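Local coordinates for protein probable adenylyl-sulfate kinase (Synechocystis sp., PDB 5CB8) that catalyses the ATP-dependent phosphorylation of adenosine 5'-phosphosulfate to 3'-phosphoadenylyl sulfate, a step of sulfur assimilation, at residues Leu49-Gly61 with Val89-Ser103. Residues are numbered along the deposited sequence; the frame is centred on the assembly and turned at random.
With ACT (acetate ion), chain J.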
ATOM      1  N   LEU B  49     -13.398  16.348  -7.246  1.00 27.34           N
ATOM      2  CA  LEU B  49     -12.810  15.442  -8.224  1.00 26.33           C
ATOM      3  C   LEU B  49     -13.763  14.305  -8.593  1.00 30.78           C
ATOM      4  O   LEU B  49     -13.943  13.999  -9.778  1.00 35.21           O
ATOM      5  CB  LEU B  49     -11.493  14.885  -7.689  1.00 24.59           C
ATOM      6  CG  LEU B  49     -10.318  15.863  -7.698  1.00 26.35           C
ATOM      7  CD1 LEU B  49      -9.150  15.325  -6.881  1.00 23.84           C
ATOM      8  CD2 LEU B  49      -9.878  16.123  -9.120  1.00 27.26           C
ATOM      9  N   ARG B  50     -14.377  13.689  -7.584  1.00 27.97           N
ATOM     10  CA  ARG B  50     -15.302  12.582  -7.821  1.00 38.92           C
ATOM     11  C   ARG B  50     -16.517  13.032  -8.623  1.00 39.63           C
ATOM     12  O   ARG B  50     -17.006  12.296  -9.480  1.00 38.72           O
ATOM     13  CB  ARG B  50     -15.751  11.930  -6.508  1.00 33.92           C
ATOM     14  CG  ARG B  50     -14.662  11.120  -5.803  1.00 40.27           C
ATOM     15  CD  ARG B  50     -15.251   9.973  -4.965  1.00 54.49           C
ATOM     16  NE  ARG B  50     -14.386   9.616  -3.838  1.00 53.88           N
ATOM     17  CZ  ARG B  50     -13.453   8.666  -3.867  1.00 58.33           C
ATOM     18  NH1 ARG B  50     -13.245   7.955  -4.969  1.00 61.86           N
ATOM     19  NH2 ARG B  50     -12.720   8.425  -2.787  1.00 61.26           N
ATOM     20  N   ASP B  51     -16.991  14.246  -8.356  1.00 41.59           N
ATOM     21  CA  ASP B  51     -18.154  14.776  -9.068  1.00 49.17           C
ATOM     22  C   ASP B  51     -17.847  15.117 -10.529  1.00 45.39           C
ATOM     23  O   ASP B  51     -18.756  15.395 -11.312  1.00 48.28           O
ATOM     24  CB  ASP B  51     -18.731  15.997  -8.341  1.00 51.37           C
ATOM     25  CG  ASP B  51     -19.422  15.631  -7.031  1.00 55.98           C
ATOM     26  OD1 ASP B  51     -19.641  14.424  -6.773  1.00 54.54           O
ATOM     27  OD2 ASP B  51     -19.760  16.559  -6.261  1.00 57.00           O
ATOM     28  N   SER B  52     -16.568  15.091 -10.894  1.00 35.34           N
ATOM     29  CA  SER B  52     -16.163  15.339 -12.276  1.00 38.90           C
ATOM     30  C   SER B  52     -15.777  14.046 -12.995  1.00 39.79           C
ATOM     31  O   SER B  52     -15.424  14.061 -14.181  1.00 39.79           O
ATOM     32  CB  SER B  52     -15.020  16.356 -12.334  1.00 41.96           C
ATOM     33  OG  SER B  52     -15.499  17.663 -12.079  1.00 48.01           O
ATOM     34  N   GLY B  53     -15.841  12.930 -12.271  1.00 36.71           N
ATOM     35  CA  GLY B  53     -15.640  11.628 -12.879  1.00 37.56           C
ATOM     36  C   GLY B  53     -14.245  11.075 -12.705  1.00 36.36           C
ATOM     37  O   GLY B  53     -13.909  10.041 -13.288  1.00 36.74           O
ATOM     38  N   TYR B  54     -13.432  11.751 -11.897  1.00 30.68           N
ATOM     39  CA  TYR B  54     -12.059  11.316 -11.693  1.00 31.30           C
ATOM     40  C   TYR B  54     -11.951  10.153 -10.715  1.00 35.53           C
ATOM     41  O   TYR B  54     -12.771  10.004  -9.800  1.00 28.16           O
ATOM     42  CB  TYR B  54     -11.157  12.489 -11.285  1.00 29.52           C
ATOM     43  CG  TYR B  54     -11.027  13.500 -12.397  1.00 30.73           C
ATOM     44  CD1 TYR B  54     -10.240  13.235 -13.512  1.00 36.85           C
ATOM     45  CD2 TYR B  54     -11.712  14.708 -12.348  1.00 32.71           C
ATOM     46  CE1 TYR B  54     -10.137  14.148 -14.542  1.00 38.83           C
ATOM     47  CE2 TYR B  54     -11.612  15.627 -13.372  1.00 36.66           C
ATOM     48  CZ  TYR B  54     -10.825  15.342 -14.465  1.00 38.04           C
ATOM     49  OH  TYR B  54     -10.725  16.261 -15.486  1.00 40.38           O
ATOM     50  N   ARG B  55     -10.920   9.342 -10.950  1.00 33.73           N
ATOM     51  CA  ARG B  55     -10.647   8.085 -10.263  1.00 35.65           C
ATOM     52  C   ARG B  55      -9.611   8.380  -9.186  1.00 34.11           C
ATOM     53  O   ARG B  55      -8.470   8.708  -9.511  1.00 25.27           O
ATOM     54  CB  ARG B  55     -10.021   7.139 -11.292  1.00 48.14           C
ATOM     55  CG  ARG B  55     -10.192   5.650 -11.081  1.00 60.48           C
ATOM     56  CD  ARG B  55      -8.974   4.881 -11.642  1.00 66.28           C
ATOM     57  NE  ARG B  55      -8.484   5.378 -12.935  1.00 65.64           N
ATOM     58  CZ  ARG B  55      -7.343   4.987 -13.508  1.00 55.29           C
ATOM     59  NH1 ARG B  55      -6.568   4.090 -12.908  1.00 44.66           N
ATOM     60  NH2 ARG B  55      -6.974   5.485 -14.684  1.00 48.73           N
ATOM     61  N   LEU B  56      -9.978   8.275  -7.911  1.00 23.94           N
ATOM     62  CA  LEU B  56      -9.037   8.660  -6.860  1.00 24.09           C
ATOM     63  C   LEU B  56      -9.002   7.728  -5.652  1.00 21.97           C
ATOM     64  O   LEU B  56      -9.888   6.889  -5.466  1.00 23.47           O
ATOM     65  CB  LEU B  56      -9.283  10.107  -6.418  1.00 27.51           C
ATOM     66  CG  LEU B  56     -10.546  10.459  -5.638  1.00 37.53           C
ATOM     67  CD1 LEU B  56     -10.340  10.284  -4.143  1.00 43.87           C
ATOM     68  CD2 LEU B  56     -10.960  11.881  -5.935  1.00 36.56           C
ATOM     69  N   GLU B  57      -7.954   7.888  -4.847  1.00 17.86           N
ATOM     70  CA  GLU B  57      -7.836   7.224  -3.550  1.00 19.04           C
ATOM     71  C   GLU B  57      -7.370   8.254  -2.540  1.00 21.06           C
ATOM     72  O   GLU B  57      -6.552   9.115  -2.862  1.00 18.98           O
ATOM     73  CB  GLU B  57      -6.830   6.065  -3.604  1.00 17.77           C
ATOM     74  CG  GLU B  57      -7.272   4.871  -4.473  1.00 17.21           C
ATOM     75  CD  GLU B  57      -8.529   4.192  -3.948  1.00 21.95           C
ATOM     76  OE1 GLU B  57      -8.854   4.348  -2.746  1.00 21.21           O
ATOM     77  OE2 GLU B  57      -9.199   3.491  -4.741  1.00 20.06           O
ATOM     78  N   VAL B  58      -7.890   8.179  -1.321  1.00 19.32           N
ATOM     79  CA  VAL B  58      -7.451   9.089  -0.264  1.00 18.59           C
ATOM     80  C   VAL B  58      -6.648   8.308   0.756  1.00 22.33           C
ATOM     81  O   VAL B  58      -7.081   7.242   1.194  1.00 15.87           O
ATOM     82  CB  VAL B  58      -8.647   9.735   0.444  1.00 20.83           C
ATOM     83  CG1 VAL B  58      -8.178  10.621   1.599  1.00 21.17           C
ATOM     84  CG2 VAL B  58      -9.453  10.546  -0.548  1.00 18.85           C
ATOM     85  N   LEU B  59      -5.468   8.816   1.106  1.00 14.89           N
ATOM     86  CA  LEU B  59      -4.677   8.230   2.182  1.00 14.30           C
ATOM     87  C   LEU B  59      -4.504   9.296   3.259  1.00 17.79           C
ATOM     88  O   LEU B  59      -3.633  10.160   3.161  1.00 14.89           O
ATOM     89  CB  LEU B  59      -3.324   7.716   1.659  1.00 15.69           C
ATOM     90  CG  LEU B  59      -3.383   6.584   0.613  1.00 14.36           C
ATOM     91  CD1 LEU B  59      -1.992   6.288   0.042  1.00 17.03           C
ATOM     92  CD2 LEU B  59      -3.989   5.309   1.208  1.00 15.28           C
ATOM     93  N   ASP B  60      -5.375   9.242   4.264  1.00 18.84           N
ATOM     94  CA  ASP B  60      -5.391  10.190   5.370  1.00 15.46           C
ATOM     95  C   ASP B  60      -4.617   9.573   6.526  1.00 18.27           C
ATOM     96  O   ASP B  60      -4.957   8.476   6.989  1.00 17.39           O
ATOM     97  CB  ASP B  60      -6.855  10.431   5.766  1.00 18.34           C
ATOM     98  CG  ASP B  60      -7.029  11.465   6.882  1.00 28.49           C
ATOM     99  OD1 ASP B  60      -6.068  11.780   7.616  1.00 21.73           O
ATOM    100  OD2 ASP B  60      -8.169  11.950   7.038  1.00 36.38           O
ATOM    101  N   GLY B  61      -3.586  10.273   7.000  1.00 14.51           N
ATOM    102  CA  GLY B  61      -2.763   9.775   8.095  1.00 13.92           C
ATOM    103  C   GLY B  61      -3.539   9.250   9.296  1.00 16.16           C
ATOM    104  O   GLY B  61      -3.201   8.185   9.841  1.00 18.56           O
ATOM    105  N   VAL B  89       2.618   3.216  -1.205  1.00 13.50           N
ATOM    106  CA  VAL B  89       1.302   2.932  -1.753  1.00 14.71           C
ATOM    107  C   VAL B  89       0.904   4.018  -2.746  1.00 14.81           C
ATOM    108  O   VAL B  89       0.340   3.718  -3.802  1.00 14.70           O
ATOM    109  CB  VAL B  89       0.258   2.834  -0.625  1.00 13.77           C
ATOM    110  CG1 VAL B  89      -1.147   2.612  -1.187  1.00 14.12           C
ATOM    111  CG2 VAL B  89       0.639   1.709   0.339  1.00 13.86           C
ATOM    112  N   SER B  90       1.200   5.275  -2.412  1.00 15.48           N
ATOM    113  CA  SER B  90       0.881   6.397  -3.304  1.00 15.86           C
ATOM    114  C   SER B  90       1.590   6.251  -4.645  1.00 17.07           C
ATOM    115  O   SER B  90       1.025   6.548  -5.703  1.00 16.94           O
ATOM    116  CB  SER B  90       1.295   7.735  -2.673  1.00 16.23           C
ATOM    117  OG  SER B  90       0.587   7.965  -1.469  1.00 17.34           O
ATOM    118  N   HIS B  91       2.839   5.808  -4.591  1.00 13.94           N
ATOM    119  CA  HIS B  91       3.623   5.590  -5.801  1.00 16.40           C
ATOM    120  C   HIS B  91       3.000   4.524  -6.704  1.00 17.92           C
ATOM    121  O   HIS B  91       2.849   4.742  -7.911  1.00 15.81           O
ATOM    122  CB  HIS B  91       5.039   5.177  -5.420  1.00 17.69           C
ATOM    123  CG  HIS B  91       5.961   5.031  -6.586  1.00 18.96           C
ATOM    124  ND1 HIS B  91       7.087   4.237  -6.543  1.00 21.26           N
ATOM    125  CD2 HIS B  91       5.931   5.579  -7.826  1.00 18.49           C
ATOM    126  CE1 HIS B  91       7.713   4.300  -7.706  1.00 21.66           C
ATOM    127  NE2 HIS B  91       7.031   5.105  -8.503  1.00 20.37           N
ATOM    128  N   LEU B  92       2.641   3.373  -6.137  1.00 17.75           N
ATOM    129  CA  LEU B  92       2.041   2.309  -6.952  1.00 15.34           C
ATOM    130  C   LEU B  92       0.741   2.768  -7.612  1.00 15.56           C
ATOM    131  O   LEU B  92       0.483   2.459  -8.783  1.00 16.58           O
ATOM    132  CB  LEU B  92       1.795   1.040  -6.125  1.00 15.38           C
ATOM    133  CG  LEU B  92       3.028   0.382  -5.520  1.00 19.54           C
ATOM    134  CD1 LEU B  92       2.673  -0.966  -4.870  1.00 19.91           C
ATOM    135  CD2 LEU B  92       4.087   0.211  -6.581  1.00 17.39           C
ATOM    136  N   LEU B  93      -0.074   3.515  -6.873  1.00 15.48           N
ATOM    137  CA  LEU B  93      -1.342   3.995  -7.425  1.00 16.73           C
ATOM    138  C   LEU B  93      -1.101   5.050  -8.504  1.00 16.24           C
ATOM    139  O   LEU B  93      -1.705   5.008  -9.573  1.00 19.38           O
ATOM    140  CB  LEU B  93      -2.244   4.550  -6.311  1.00 15.43           C
ATOM    141  CG  LEU B  93      -2.834   3.498  -5.364  1.00 18.40           C
ATOM    142  CD1 LEU B  93      -3.351   4.147  -4.080  1.00 15.14           C
ATOM    143  CD2 LEU B  93      -3.959   2.729  -6.073  1.00 16.20           C
ATOM    144  N   THR B  94      -0.207   5.991  -8.217  1.00 16.57           N
ATOM    145  CA  THR B  94       0.080   7.090  -9.146  1.00 16.07           C
ATOM    146  C   THR B  94       0.607   6.594 -10.482  1.00 20.99           C
ATOM    147  O   THR B  94       0.183   7.062 -11.544  1.00 17.88           O
ATOM    148  CB  THR B  94       1.105   8.053  -8.526  1.00 16.03           C
ATOM    149  OG1 THR B  94       0.563   8.603  -7.322  1.00 18.52           O
ATOM    150  CG2 THR B  94       1.449   9.186  -9.488  1.00 17.40           C
ATOM    151  N   ARG B  95       1.527   5.636 -10.445  1.00 16.56           N
ATOM    152  CA  ARG B  95       2.116   5.165 -11.692  1.00 20.47           C
ATOM    153  C   ARG B  95       1.141   4.311 -12.489  1.00 21.15           C
ATOM    154  O   ARG B  95       1.429   3.949 -13.626  1.00 18.99           O
ATOM    155  CB  ARG B  95       3.448   4.437 -11.451  1.00 22.08           C
ATOM    156  CG  ARG B  95       3.358   3.029 -10.873  1.00 19.51           C
ATOM    157  CD  ARG B  95       4.775   2.564 -10.522  1.00 25.86           C
ATOM    158  NE  ARG B  95       4.875   1.164 -10.113  1.00 21.72           N
ATOM    159  CZ  ARG B  95       6.014   0.604  -9.710  1.00 25.44           C
ATOM    160  NH1 ARG B  95       7.128   1.329  -9.676  1.00 25.92           N
ATOM    161  NH2 ARG B  95       6.048  -0.674  -9.345  1.00 21.99           N
ATOM    162  N   ASN B  96      -0.018   4.012 -11.905  1.00 21.71           N
ATOM    163  CA  ASN B  96      -1.075   3.321 -12.646  1.00 19.93           C
ATOM    164  C   ASN B  96      -2.276   4.218 -12.956  1.00 21.37           C
ATOM    165  O   ASN B  96      -3.383   3.730 -13.199  1.00 25.72           O
ATOM    166  CB  ASN B  96      -1.509   2.046 -11.923  1.00 20.31           C
ATOM    167  CG  ASN B  96      -0.461   0.958 -12.013  1.00 21.59           C
ATOM    168  OD1 ASN B  96      -0.317   0.315 -13.051  1.00 22.60           O
ATOM    169  ND2 ASN B  96       0.296   0.765 -10.937  1.00 17.50           N
ATOM    170  N   GLY B  97      -2.050   5.530 -12.955  1.00 21.72           N
ATOM    171  CA  GLY B  97      -3.060   6.469 -13.425  1.00 22.85           C
ATOM    172  C   GLY B  97      -4.001   7.041 -12.379  1.00 22.74           C
ATOM    173  O   GLY B  97      -4.859   7.865 -12.707  1.00 22.01           O
ATOM    174  N   VAL B  98      -3.843   6.625 -11.125  1.00 19.87           N
ATOM    175  CA  VAL B  98      -4.744   7.069 -10.061  1.00 20.24           C
ATOM    176  C   VAL B  98      -4.328   8.427  -9.476  1.00 23.21           C
ATOM    177  O   VAL B  98      -3.135   8.717  -9.333  1.00 19.99           O
ATOM    178  CB  VAL B  98      -4.817   6.023  -8.929  1.00 23.64           C
ATOM    179  CG1 VAL B  98      -5.879   6.399  -7.914  1.00 21.76           C
ATOM    180  CG2 VAL B  98      -5.122   4.645  -9.495  1.00 19.23           C
ATOM    181  N   ILE B  99      -5.315   9.261  -9.154  1.00 18.25           N
ATOM    182  CA  ILE B  99      -5.065  10.500  -8.431  1.00 19.19           C
ATOM    183  C   ILE B  99      -5.098  10.163  -6.943  1.00 21.81           C
ATOM    184  O   ILE B  99      -6.105   9.671  -6.438  1.00 19.77           O
ATOM    185  CB  ILE B  99      -6.136  11.564  -8.749  1.00 20.91           C
ATOM    186  CG1 ILE B  99      -5.988  12.063 -10.190  1.00 23.25           C
ATOM    187  CG2 ILE B  99      -6.038  12.734  -7.780  1.00 22.60           C
ATOM    188  CD1 ILE B  99      -7.127  12.976 -10.654  1.00 24.94           C
ATOM    189  N   VAL B 100      -3.992  10.403  -6.244  1.00 16.46           N
ATOM    190  CA  VAL B 100      -3.898  10.040  -4.833  1.00 15.77           C
ATOM    191  C   VAL B 100      -3.883  11.293  -3.970  1.00 19.99           C
ATOM    192  O   VAL B 100      -3.040  12.175  -4.166  1.00 16.95           O
ATOM    193  CB  VAL B 100      -2.615   9.229  -4.558  1.00 15.00           C
ATOM    194  CG1 VAL B 100      -2.580   8.756  -3.096  1.00 14.45           C
ATOM    195  CG2 VAL B 100      -2.541   8.041  -5.505  1.00 19.75           C
ATOM    196  N   LEU B 101      -4.821  11.383  -3.030  1.00 17.17           N
ATOM    197  CA  LEU B 101      -4.851  12.509  -2.093  1.00 15.87           C
ATOM    198  C   LEU B 101      -4.272  12.053  -0.767  1.00 17.54           C
ATOM    199  O   LEU B 101      -4.863  11.211  -0.094  1.00 19.13           O
ATOM    200  CB  LEU B 101      -6.290  12.990  -1.857  1.00 16.81           C
ATOM    201  CG  LEU B 101      -6.951  13.967  -2.831  1.00 33.22           C
ATOM    202  CD1 LEU B 101      -6.630  13.651  -4.263  1.00 29.10           C
ATOM    203  CD2 LEU B 101      -8.460  14.005  -2.629  1.00 30.54           C
ATOM    204  N   VAL B 102      -3.125  12.604  -0.384  1.00 14.53           N
ATOM    205  CA  VAL B 102      -2.520  12.264   0.907  1.00 13.89           C
ATOM    206  C   VAL B 102      -2.699  13.420   1.874  1.00 14.65           C
ATOM    207  O   VAL B 102      -2.486  14.582   1.513  1.00 15.34           O
ATOM    208  CB  VAL B 102      -1.024  11.956   0.766  1.00 13.31           C
ATOM    209  CG1 VAL B 102      -0.384  11.719   2.153  1.00 12.81           C
ATOM    210  CG2 VAL B 102      -0.821  10.732  -0.129  1.00 14.99           C
ATOM    211  N   SER B 103      -3.113  13.105   3.097  1.00 13.94           N
ATOM    212  CA  SER B 103      -3.200  14.107   4.149  1.00 14.08           C
ATOM    213  C   SER B 103      -2.431  13.569   5.345  1.00 15.53           C
ATOM    214  O   SER B 103      -2.874  12.624   5.999  1.00 15.43           O
ATOM    215  CB  SER B 103      -4.654  14.354   4.546  1.00 19.12           C
ATOM    216  OG  SER B 103      -4.737  15.315   5.588  1.00 19.87           O
TER
HETATM  217  C   ACT J 304       7.650   4.746 -12.004  1.00 32.95           C
HETATM  218  O   ACT J 304       7.295   4.437 -13.162  1.00 46.18           O
HETATM  219  OXT ACT J 304       8.241   3.861 -11.343  1.00 37.00           O
HETATM  220  CH3 ACT J 304       7.365   6.099 -11.438  1.00 22.19           C
HETATM  221  O   HOH W   1      -4.844  14.074   8.175  1.00 23.53           O
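Main-chain bonding between R55-G61 and I99-S103 establishes a parallel pair: the strand axes diverge by 15°, and six backbone hydrogen bonds run from I99 N to R55 O through to G61 N with S103 O (2.7 Å). Among the polar side chains, R55, bent at chi2 and chi3, carries NH1 to N96 O (3.2 Å), while G97 O lies over one guanidinium face, near its rim. Replacing R55 by an alanine is likely to leave N96 O without this donor and remove one of the groups lying against V98 CG2, 3.7 Å from R55 NH1. E57 OE1 makes a salt bridge with R95 NH2 and OE2 a hydrogen bond with N96 ND2, both of the second subunit. At the other end, a water bridges D60 OD1 and S103 OG; OD1 also caps D62 N.

Apolar packing covers both sheet faces. With CG anti to the carbonyl carbon (chi1 -63°) and chi2 extended, L59 CD1 reaches V89 CG1 and V100 CG1, each at 4.0 Å; it also makes van der Waals contact with S90 OG, itself hydrogen-bonded to I86 O. E57 CG touches L93 CD1 and V98 CG1 on adjacent sides. On the reverse face, L49 CD1 meets L101 CD1 (4.0 Å) and I99 CG2. The 89-94 end of helix 76-94 runs antiparallel to strand 56-60 (175°). Strand 56-60, helix 76-94 and strand 99-103 thus make a beta-alpha-beta crossover at one margin of the P-loop kinase sheet, where strand 56-60 leads into G61, which touches the bound adenosine-5'-phosphosulfate.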